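Local atomic coordinates of interferon gamma (Paralichthys olivaceus, PDB entry 6F1E), a protein that acts as a homodimeric type II interferon, a secreted cytokine that binds interferon gamma receptor 1 and activates macrophages and neutrophils. Residues 30-35 and 52-57; 60-65 and 91-96. All coordinates share one frame; numbering follows the deposited sequence.

Contact 1 (30-35 and 52-57); sequences PVFPKE and LETYEK
Phe32 reaches from the loop toward the helix and brings the CE2 corner of its ring up to Tyr55. The two rings are tilted against each other, with planes at 43° and centroids 4.8 Å apart. Phe32 CE2 comes to 3.4 Å from both Tyr55 CZ and Tyr55 CE2. Seen from the tyrosine, Phe32 CE2 lies over one face of the phenol ring. The CZ atom of Phe32 also sits above that face, displaced toward the rim.

Thr54 meets another part of the Phe32 ring. Its methyl CG2 stands at the ring edge, near the plane, 3.5 Å from Phe32 CE1. The two side chains approach from opposite directions. Thr54 CG2 is anti to its own backbone N, while OG1 takes the place beside that N (chi1 -56°). The hydroxyl is thereby turned back to its own helix, where it hydrogen-bonds to Gly50 O. Thr54 thus offers carbon to the aromatic ring.

Interferon gamma is an all-helical cytokine, built as an intertwined homodimer. Here the loop between helix 22-25 and helix 41-64 packs on the latter helix, close to the second subunit. In the second subunit Leu121 packs on Phe32, and Glu138 accepts hydrogen bonds from the backbone N of Val31 and of Phe32.

Within the loop, Val31 folds back on its neighbour. Its CG1 lies 3.7 Å above the plane of the Phe32 ring, over the centre. No hydrogen bond joins the loop segment to the helix segment, and all three touching residues are buried. The hydroxyl of Tyr55 is hydrogen-bonded across the dimer interface to Ala135 O of the second subunit.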
loop_
_atom_site.group_PDB
_atom_site.type_symbol
_atom_site.label_atom_id
_atom_site.label_comp_id
_atom_site.label_asym_id
_atom_site.label_seq_id
_atom_site.Cartn_x
_atom_site.Cartn_y
_atom_site.Cartn_z
ATOM N N PRO A 30 9.201 8.775 -14.759
ATOM C CA PRO A 30 7.745 8.857 -14.923
ATOM C C PRO A 30 7.078 8.856 -13.565
ATOM O O PRO A 30 7.678 8.423 -12.568
ATOM C CB PRO A 30 7.393 7.575 -15.695
ATOM C CG PRO A 30 8.677 6.802 -15.827
ATOM C CD PRO A 30 9.640 7.375 -14.840
ATOM N N VAL A 31 5.846 9.337 -13.516
ATOM C CA VAL A 31 5.110 9.349 -12.252
ATOM C C VAL A 31 4.801 7.892 -11.800
ATOM O O VAL A 31 5.063 7.499 -10.668
ATOM C CB VAL A 31 3.818 10.185 -12.374
ATOM C CG1 VAL A 31 3.060 10.188 -11.037
ATOM C CG2 VAL A 31 4.138 11.618 -12.816
ATOM N N PHE A 32 4.270 7.109 -12.735
ATOM C CA PHE A 32 3.817 5.750 -12.513
ATOM C C PHE A 32 4.708 4.767 -13.283
ATOM O O PHE A 32 4.756 4.795 -14.531
ATOM C CB PHE A 32 2.380 5.634 -12.984
ATOM C CG PHE A 32 1.444 6.535 -12.240
ATOM C CD1 PHE A 32 1.247 6.369 -10.884
ATOM C CD2 PHE A 32 0.781 7.535 -12.871
ATOM C CE1 PHE A 32 0.389 7.176 -10.155
ATOM C CE2 PHE A 32 -0.094 8.354 -12.157
ATOM C CZ PHE A 32 -0.283 8.177 -10.794
ATOM N N PRO A 33 5.458 3.931 -12.545
ATOM C CA PRO A 33 6.158 2.776 -13.107
ATOM C C PRO A 33 5.273 1.825 -13.882
ATOM O O PRO A 33 4.186 1.517 -13.413
ATOM C CB PRO A 33 6.641 2.025 -11.845
ATOM C CG PRO A 33 6.044 2.743 -10.658
ATOM C CD PRO A 33 5.867 4.145 -11.141
ATOM N N LYS A 34 5.742 1.342 -15.032
ATOM C CA LYS A 34 5.126 0.184 -15.698
ATOM C C LYS A 34 5.705 -1.164 -15.252
ATOM O O LYS A 34 5.179 -2.209 -15.635
ATOM C CB LYS A 34 5.238 0.284 -17.214
ATOM C CG LYS A 34 4.529 1.484 -17.804
ATOM C CD LYS A 34 4.561 1.449 -19.325
ATOM C CE LYS A 34 3.960 2.716 -19.921
ATOM N NZ LYS A 34 3.876 2.614 -21.404
ATOM N N GLU A 35 6.760 -1.144 -14.433
ATOM C CA GLU A 35 7.468 -2.374 -14.007
ATOM C C GLU A 35 6.554 -3.358 -13.236
ATOM O O GLU A 35 6.621 -4.573 -13.475
ATOM C CB GLU A 35 8.736 -2.056 -13.164
ATOM C CG GLU A 35 9.773 -1.121 -13.808
ATOM C CD GLU A 35 10.571 -0.289 -12.795
ATOM O OE1 GLU A 35 9.965 0.305 -11.857
ATOM O OE2 GLU A 35 11.815 -0.212 -12.953
ATOM N N LEU A 52 -5.260 3.864 -10.180
ATOM C CA LEU A 52 -6.544 4.539 -10.372
ATOM C C LEU A 52 -6.929 5.348 -9.117
ATOM O O LEU A 52 -7.392 6.493 -9.252
ATOM C CB LEU A 52 -7.649 3.544 -10.774
ATOM C CG LEU A 52 -7.507 2.863 -12.153
ATOM C CD1 LEU A 52 -8.522 1.724 -12.324
ATOM C CD2 LEU A 52 -7.701 3.867 -13.270
ATOM N N GLU A 53 -6.668 4.790 -7.928
ATOM C CA GLU A 53 -6.844 5.520 -6.651
ATOM C C GLU A 53 -5.979 6.774 -6.539
ATOM O O GLU A 53 -6.429 7.822 -6.043
ATOM C CB GLU A 53 -6.587 4.620 -5.475
ATOM C CG GLU A 53 -6.628 5.328 -4.110
ATOM C CD GLU A 53 -6.813 4.362 -2.922
ATOM O OE1 GLU A 53 -7.061 3.135 -3.113
ATOM O OE2 GLU A 53 -6.722 4.847 -1.774
ATOM N N THR A 54 -4.752 6.664 -7.023
ATOM C CA THR A 54 -3.821 7.776 -7.024
ATOM C C THR A 54 -4.302 8.902 -7.933
ATOM O O THR A 54 -4.242 10.074 -7.577
ATOM C CB THR A 54 -2.420 7.274 -7.437
ATOM O OG1 THR A 54 -2.045 6.216 -6.553
ATOM C CG2 THR A 54 -1.392 8.371 -7.344
ATOM N N TYR A 55 -4.770 8.533 -9.117
ATOM C CA TYR A 55 -5.308 9.519 -10.083
ATOM C C TYR A 55 -6.529 10.240 -9.555
ATOM O O TYR A 55 -6.744 11.404 -9.828
ATOM C CB TYR A 55 -5.695 8.845 -11.401
ATOM C CG TYR A 55 -4.593 8.837 -12.419
ATOM C CD1 TYR A 55 -4.184 10.025 -13.027
ATOM C CD2 TYR A 55 -3.985 7.636 -12.820
ATOM C CE1 TYR A 55 -3.191 10.023 -14.003
ATOM C CE2 TYR A 55 -2.988 7.621 -13.791
ATOM C CZ TYR A 55 -2.593 8.821 -14.387
ATOM O OH TYR A 55 -1.592 8.826 -15.343
ATOM N N GLU A 56 -7.353 9.528 -8.825
ATOM C CA GLU A 56 -8.521 10.163 -8.243
ATOM C C GLU A 56 -8.131 11.212 -7.212
ATOM O O GLU A 56 -8.716 12.256 -7.206
ATOM C CB GLU A 56 -9.424 9.111 -7.633
ATOM C CG GLU A 56 -10.793 9.631 -7.332
ATOM C CD GLU A 56 -11.673 8.565 -6.752
ATOM O OE1 GLU A 56 -11.358 7.355 -7.027
ATOM O OE2 GLU A 56 -12.648 8.977 -6.036
ATOM N N LYS A 57 -7.141 10.926 -6.358
ATOM C CA LYS A 57 -6.513 11.945 -5.487
ATOM C C LYS A 57 -6.007 13.110 -6.301
ATOM O O LYS A 57 -6.350 14.248 -6.023
ATOM C CB LYS A 57 -5.309 11.382 -4.707
ATOM C CG LYS A 57 -5.556 11.011 -3.245
ATOM C CD LYS A 57 -6.111 9.600 -3.075
ATOM C CE LYS A 57 -5.917 9.072 -1.652
ATOM N NZ LYS A 57 -6.204 7.609 -1.576
#

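Contact 2 (60-65 and 91-96); sequences GQMLEQ and TDLNYI
Leu63 and Leu93 pass alongside each other in opposite directions between two antiparallel helices of the interferon helical bundle. The short axes of helix 60-64 and helix 91-96 run at 161° and come within 10.0 Å. The backbones are nearest at this leucine pair, whose CA atoms are 7.0 Å apart.

Both leucines have CG beside the backbone N and anti to the carbonyl carbon. Each side chain starts toward the other helix. The branch CD2 of Leu63 reaches past the tip of its partner and rests 3.6 Å from Leu93 CB. The tip of Leu93 answers in the other direction. Its CD1 touches Leu63 CD2 and also comes to 3.5 Å from the backbone O of Met62.

Met62 crosses Leu93 at about a right angle. Its CB lies 3.9 Å from Leu93 CD1. Farther out, the chain bends at chi3 (79°) and places CE 4.0 Å from Leu93 CD2. The methionine therefore touches both methyl branches of this leucine, one near its root and one with its end. Tyr18 of the same chain packs on both residues, and Leu14 of helix 5-17 packs on Leu93. Gln132 of the second subunit packs on Met62.

Toward the partly exposed side, Asn94 crosses Leu63 obliquely. Its bond from the backbone points along the interface, but the end of the side chain comes nearer to the other helix. No hydrogen bond links the two segments. Both methyl branches of Leu63 lie beside the amide group, with CD1 and CD2 each 4.0 Å from Asn94 CG.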
loop_
_atom_site.group_PDB
_atom_site.type_symbol
_atom_site.label_atom_id
_atom_site.label_comp_id
_atom_site.label_asym_id
_atom_site.label_seq_id
_atom_site.Cartn_x
_atom_site.Cartn_y
_atom_site.Cartn_z
ATOM N N GLY A 60 -8.672 15.355 -8.020
ATOM C CA GLY A 60 -9.095 16.117 -6.835
ATOM C C GLY A 60 -8.289 17.383 -6.636
ATOM O O GLY A 60 -8.805 18.471 -6.864
ATOM N N GLN A 61 -7.004 17.253 -6.293
ATOM C CA GLN A 61 -6.129 18.436 -6.074
ATOM C C GLN A 61 -6.084 19.377 -7.289
ATOM O O GLN A 61 -6.152 20.578 -7.158
ATOM C CB GLN A 61 -4.702 18.025 -5.689
ATOM C CG GLN A 61 -4.585 17.248 -4.392
ATOM C CD GLN A 61 -5.183 17.995 -3.223
ATOM O OE1 GLN A 61 -6.159 17.534 -2.596
ATOM N NE2 GLN A 61 -4.625 19.187 -2.944
ATOM N N MET A 62 -6.022 18.823 -8.476
ATOM C CA MET A 62 -6.033 19.649 -9.650
ATOM C C MET A 62 -7.317 20.468 -9.704
ATOM O O MET A 62 -7.308 21.576 -10.210
ATOM C CB MET A 62 -5.863 18.788 -10.913
ATOM C CG MET A 62 -4.472 18.166 -11.042
ATOM S SD MET A 62 -4.345 16.922 -12.332
ATOM C CE MET A 62 -4.211 17.864 -13.843
ATOM N N LEU A 63 -8.419 19.931 -9.189
ATOM C CA LEU A 63 -9.654 20.724 -9.048
ATOM C C LEU A 63 -9.580 21.772 -7.919
ATOM O O LEU A 63 -10.068 22.893 -8.104
ATOM C CB LEU A 63 -10.879 19.836 -8.860
ATOM C CG LEU A 63 -11.313 19.039 -10.100
ATOM C CD1 LEU A 63 -12.232 17.849 -9.727
ATOM C CD2 LEU A 63 -11.962 19.976 -11.118
ATOM N N GLU A 64 -8.986 21.432 -6.772
ATOM C CA GLU A 64 -8.785 22.429 -5.695
ATOM C C GLU A 64 -7.904 23.587 -6.156
ATOM O O GLU A 64 -8.299 24.723 -6.025
ATOM C CB GLU A 64 -8.226 21.805 -4.413
ATOM C CG GLU A 64 -9.177 20.775 -3.802
ATOM C CD GLU A 64 -9.008 20.592 -2.293
ATOM O OE1 GLU A 64 -8.700 19.453 -1.860
ATOM O OE2 GLU A 64 -9.193 21.577 -1.537
ATOM N N GLN A 65 -6.758 23.292 -6.762
ATOM C CA GLN A 65 -5.810 24.328 -7.236
ATOM C C GLN A 65 -6.305 25.159 -8.424
ATOM O O GLN A 65 -5.586 26.025 -8.923
ATOM C CB GLN A 65 -4.434 23.704 -7.554
ATOM C CG GLN A 65 -3.635 23.409 -6.288
ATOM C CD GLN A 65 -2.684 22.226 -6.405
ATOM O OE1 GLN A 65 -1.763 22.220 -7.227
ATOM N NE2 GLN A 65 -2.894 21.224 -5.553
ATOM N N THR A 91 -14.579 21.205 -16.294
ATOM C CA THR A 91 -15.454 20.140 -16.767
ATOM C C THR A 91 -14.618 19.014 -17.387
ATOM O O THR A 91 -14.987 17.845 -17.268
ATOM C CB THR A 91 -16.583 20.654 -17.720
ATOM O OG1 THR A 91 -16.106 21.744 -18.483
ATOM C CG2 THR A 91 -17.784 21.160 -16.909
ATOM N N ASP A 92 -13.512 19.361 -18.043
ATOM C CA ASP A 92 -12.601 18.347 -18.563
ATOM C C ASP A 92 -12.011 17.558 -17.382
ATOM O O ASP A 92 -11.982 16.338 -17.438
ATOM C CB ASP A 92 -11.501 18.955 -19.450
ATOM C CG ASP A 92 -11.969 19.248 -20.886
ATOM O OD1 ASP A 92 -12.979 18.653 -21.344
ATOM O OD2 ASP A 92 -11.289 20.052 -21.579
ATOM N N LEU A 93 -11.601 18.231 -16.302
ATOM C CA LEU A 93 -11.109 17.514 -15.116
ATOM C C LEU A 93 -12.237 16.654 -14.532
ATOM O O LEU A 93 -12.065 15.450 -14.336
ATOM C CB LEU A 93 -10.575 18.471 -14.022
ATOM C CG LEU A 93 -9.281 19.283 -14.220
ATOM C CD1 LEU A 93 -8.909 20.073 -12.967
ATOM C CD2 LEU A 93 -8.120 18.379 -14.604
ATOM N N ASN A 94 -13.396 17.264 -14.282
ATOM C CA ASN A 94 -14.512 16.545 -13.673
ATOM C C ASN A 94 -14.883 15.364 -14.529
ATOM O O ASN A 94 -15.133 14.308 -14.002
ATOM C CB ASN A 94 -15.708 17.463 -13.348
ATOM C CG ASN A 94 -15.504 18.262 -12.032
ATOM O OD1 ASN A 94 -15.637 19.479 -12.004
ATOM N ND2 ASN A 94 -15.181 17.559 -10.943
ATOM N N TYR A 95 -14.811 15.482 -15.848
ATOM C CA TYR A 95 -15.138 14.323 -16.690
ATOM C C TYR A 95 -14.118 13.196 -16.464
ATOM O O TYR A 95 -14.485 12.016 -16.343
ATOM C CB TYR A 95 -15.279 14.691 -18.179
ATOM C CG TYR A 95 -15.360 13.473 -19.099
ATOM C CD1 TYR A 95 -16.565 12.823 -19.366
ATOM C CD2 TYR A 95 -14.209 12.972 -19.695
ATOM C CE1 TYR A 95 -16.608 11.706 -20.219
ATOM C CE2 TYR A 95 -14.232 11.869 -20.540
ATOM C CZ TYR A 95 -15.410 11.231 -20.792
ATOM O OH TYR A 95 -15.333 10.119 -21.619
ATOM N N ILE A 96 -12.848 13.565 -16.401
ATOM C CA ILE A 96 -11.754 12.585 -16.285
ATOM C C ILE A 96 -11.801 11.934 -14.864
ATOM O O ILE A 96 -11.675 10.693 -14.706
ATOM C CB ILE A 96 -10.402 13.208 -16.802
ATOM C CG1 ILE A 96 -9.819 12.342 -17.899
ATOM C CG2 ILE A 96 -9.359 13.450 -15.748
ATOM C CD1 ILE A 96 -10.574 12.474 -19.199
#

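Contact 1 and contact 2 lie in series along the chain, and their centres are about 16 Å apart. Both use helix 41-64. Contact 1 sets the loop before this helix against its middle part, with its centre about 7 Å from the centre of the chain. Contact 2 sets the end of the same helix against the early part of helix 89-107 and lies farther out, about 19 Å from that centre. Segments 52-57 and 60-65 follow closely in sequence, but the contacts do not otherwise touch. Both reach the second subunit. Helix 41-64 therefore joins packing within the chain to the homodimer interface at two places along its length.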